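Local coordinates for protein geranylgeranyl Pyrophosphate Synthetase (Geoglobus acetivorans, PDB 5JFQ) that adds three isopentenyl diphosphate units in turn to dimethylallyl diphosphate, making geranylgeranyl diphosphate as major product and farnesyl diphosphate in smaller amounts, at residues E18-L23 with A69-E74. Numbering follows the deposited sequence.
Sequences EKIEEL and AAIAIE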
loop_
_atom_site.group_PDB
_atom_site.type_symbol
_atom_site.label_atom_id
_atom_site.label_comp_id
_atom_site.label_asym_id
_atom_site.label_seq_id
_atom_site.Cartn_x
_atom_site.Cartn_y
_atom_site.Cartn_z
ATOM N N GLU B 18 9.678 -16.532 -14.071
ATOM C CA GLU B 18 8.758 -16.764 -15.174
ATOM C C GLU B 18 7.352 -16.323 -14.795
ATOM O O GLU B 18 6.675 -15.642 -15.576
ATOM C CB GLU B 18 8.799 -18.234 -15.577
ATOM C CG GLU B 18 10.133 -18.639 -16.188
ATOM C CD GLU B 18 10.293 -20.148 -16.361
ATOM O OE1 GLU B 18 11.451 -20.615 -16.495
ATOM O OE2 GLU B 18 9.260 -20.859 -16.369
ATOM N N LYS B 19 6.915 -16.660 -13.581
ATOM C CA LYS B 19 5.615 -16.200 -13.110
ATOM C C LYS B 19 5.596 -14.688 -12.909
ATOM O O LYS B 19 4.600 -14.027 -13.220
ATOM C CB LYS B 19 5.243 -16.922 -11.817
ATOM C CG LYS B 19 4.207 -17.997 -12.031
ATOM C CD LYS B 19 2.859 -17.384 -12.398
ATOM C CE LYS B 19 1.791 -18.453 -12.696
ATOM N NZ LYS B 19 0.397 -17.887 -12.745
ATOM N N ILE B 20 6.680 -14.117 -12.394
ATOM C CA ILE B 20 6.749 -12.664 -12.276
ATOM C C ILE B 20 6.515 -12.012 -13.632
ATOM O O ILE B 20 5.670 -11.116 -13.773
ATOM C CB ILE B 20 8.092 -12.226 -11.674
ATOM C CG1 ILE B 20 8.070 -12.383 -10.155
ATOM C CG2 ILE B 20 8.391 -10.794 -12.052
ATOM C CD1 ILE B 20 9.439 -12.557 -9.549
ATOM N N GLU B 21 7.246 -12.464 -14.658
ATOM C CA GLU B 21 7.062 -11.880 -15.979
ATOM C C GLU B 21 5.715 -12.219 -16.583
ATOM O O GLU B 21 5.317 -11.586 -17.567
ATOM C CB GLU B 21 8.184 -12.320 -16.913
ATOM C CG GLU B 21 9.219 -11.224 -17.022
ATOM C CD GLU B 21 10.545 -11.706 -17.561
ATOM O OE1 GLU B 21 10.584 -12.721 -18.281
ATOM O OE2 GLU B 21 11.572 -11.063 -17.214
ATOM N N GLU B 22 4.992 -13.161 -16.001
ATOM C CA GLU B 22 3.653 -13.459 -16.483
ATOM C C GLU B 22 2.587 -12.669 -15.731
ATOM O O GLU B 22 1.603 -12.228 -16.331
ATOM C CB GLU B 22 3.392 -14.958 -16.363
ATOM C CG GLU B 22 1.984 -15.363 -16.663
ATOM C CD GLU B 22 1.749 -16.812 -16.301
ATOM O OE1 GLU B 22 2.721 -17.601 -16.389
ATOM O OE2 GLU B 22 0.612 -17.158 -15.904
ATOM N N LEU B 23 2.780 -12.463 -14.431
ATOM C CA LEU B 23 1.831 -11.742 -13.600
ATOM C C LEU B 23 2.175 -10.269 -13.402
ATOM O O LEU B 23 1.288 -9.487 -13.049
ATOM C CB LEU B 23 1.738 -12.406 -12.224
ATOM C CG LEU B 23 1.273 -13.856 -12.183
ATOM C CD1 LEU B 23 1.522 -14.454 -10.815
ATOM C CD2 LEU B 23 -0.202 -13.902 -12.509
ATOM N N ALA B 69 1.013 -16.953 -3.932
ATOM C CA ALA B 69 1.552 -16.459 -2.673
ATOM C C ALA B 69 3.057 -16.223 -2.746
ATOM O O ALA B 69 3.581 -15.322 -2.078
ATOM C CB ALA B 69 1.237 -17.439 -1.560
ATOM N N ALA B 70 3.780 -17.018 -3.530
ATOM C CA ALA B 70 5.198 -16.731 -3.686
ATOM C C ALA B 70 5.393 -15.418 -4.435
ATOM O O ALA B 70 6.161 -14.551 -4.006
ATOM C CB ALA B 70 5.904 -17.882 -4.399
ATOM N N ILE B 71 4.690 -15.244 -5.551
ATOM C CA ILE B 71 4.808 -13.987 -6.272
ATOM C C ILE B 71 4.291 -12.835 -5.417
ATOM O O ILE B 71 4.851 -11.731 -5.449
ATOM C CB ILE B 71 4.077 -14.098 -7.625
ATOM C CG1 ILE B 71 4.719 -15.209 -8.455
ATOM C CG2 ILE B 71 4.096 -12.778 -8.396
ATOM C CD1 ILE B 71 6.240 -15.126 -8.494
ATOM N N ALA B 72 3.253 -13.069 -4.607
ATOM C CA ALA B 72 2.683 -11.962 -3.848
ATOM C C ALA B 72 3.658 -11.451 -2.804
ATOM O O ALA B 72 3.815 -10.239 -2.633
ATOM C CB ALA B 72 1.371 -12.370 -3.183
ATOM N N ILE B 73 4.314 -12.360 -2.096
ATOM C CA ILE B 73 5.263 -11.951 -1.076
ATOM C C ILE B 73 6.473 -11.262 -1.703
ATOM O O ILE B 73 6.963 -10.254 -1.178
ATOM C CB ILE B 73 5.647 -13.167 -0.227
ATOM C CG1 ILE B 73 4.426 -13.575 0.591
ATOM C CG2 ILE B 73 6.867 -12.858 0.634
ATOM C CD1 ILE B 73 4.736 -14.507 1.705
ATOM N N GLU B 74 6.957 -11.763 -2.844
ATOM C CA GLU B 74 8.056 -11.075 -3.519
ATOM C C GLU B 74 7.637 -9.679 -3.939
ATOM O O GLU B 74 8.436 -8.734 -3.885
ATOM C CB GLU B 74 8.531 -11.854 -4.743
ATOM C CG GLU B 74 9.676 -11.177 -5.508
ATOM C CD GLU B 74 11.009 -11.218 -4.771
ATOM O OE1 GLU B 74 11.087 -11.849 -3.705
ATOM O OE2 GLU B 74 11.986 -10.616 -5.255
#
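Ile71 overlaps three side chains of residues 18-23, its long branch reaching Ile20 and Lys19. The CD1 tip meets Ile20 CG1 at 3.7 Å, while its CG1 lies 3.8 Å from Lys19 CB, so the long branch runs in beside both residues. With CG1 beside the backbone N (chi1 -61°), CG2 is anti to that N and meets Leu23 CD1 at 3.9 Å; the same methyl packs, scarcely farther off, against CG1. Ile71 also makes the closest CA approach, 6.4 Å from Ile71 CA to Ile20 CA. It accounts for 90 of the 204 Å² buried here.

The axes of the two short segments pass 10.2 Å apart at -77°, close to perpendicular, which fits a contact concentrated around one residue. This joins the N-terminal helix 9-23 to helix 67-88 in the mainly helical prenyltransferase fold of the FPP/GGPP synthases. Helix 67-88 includes Asp84 and Asp88, which by similarity bind magnesium.

Lys19 gives the contact only the base of its chain. After a bend at chi2 (-69°) the chain leads away, and NZ forms a salt bridge with Glu22 OE2 of the same helix at 3.2 Å, its hydrogen bond weak. From helix 105-123, Ile122 touches both Leu23 and Ile71, extending the apolar packing.

At the other end, Ile20 CD1 approaches the aliphatic CG of Glu74 at 4.3 Å. The carboxylate of Glu74, a buried residue, is engaged elsewhere, OE2 in a salt bridge with Arg46, and its side chain lies about 4 Å from that of His77, which by similarity binds isopentenyl diphosphate.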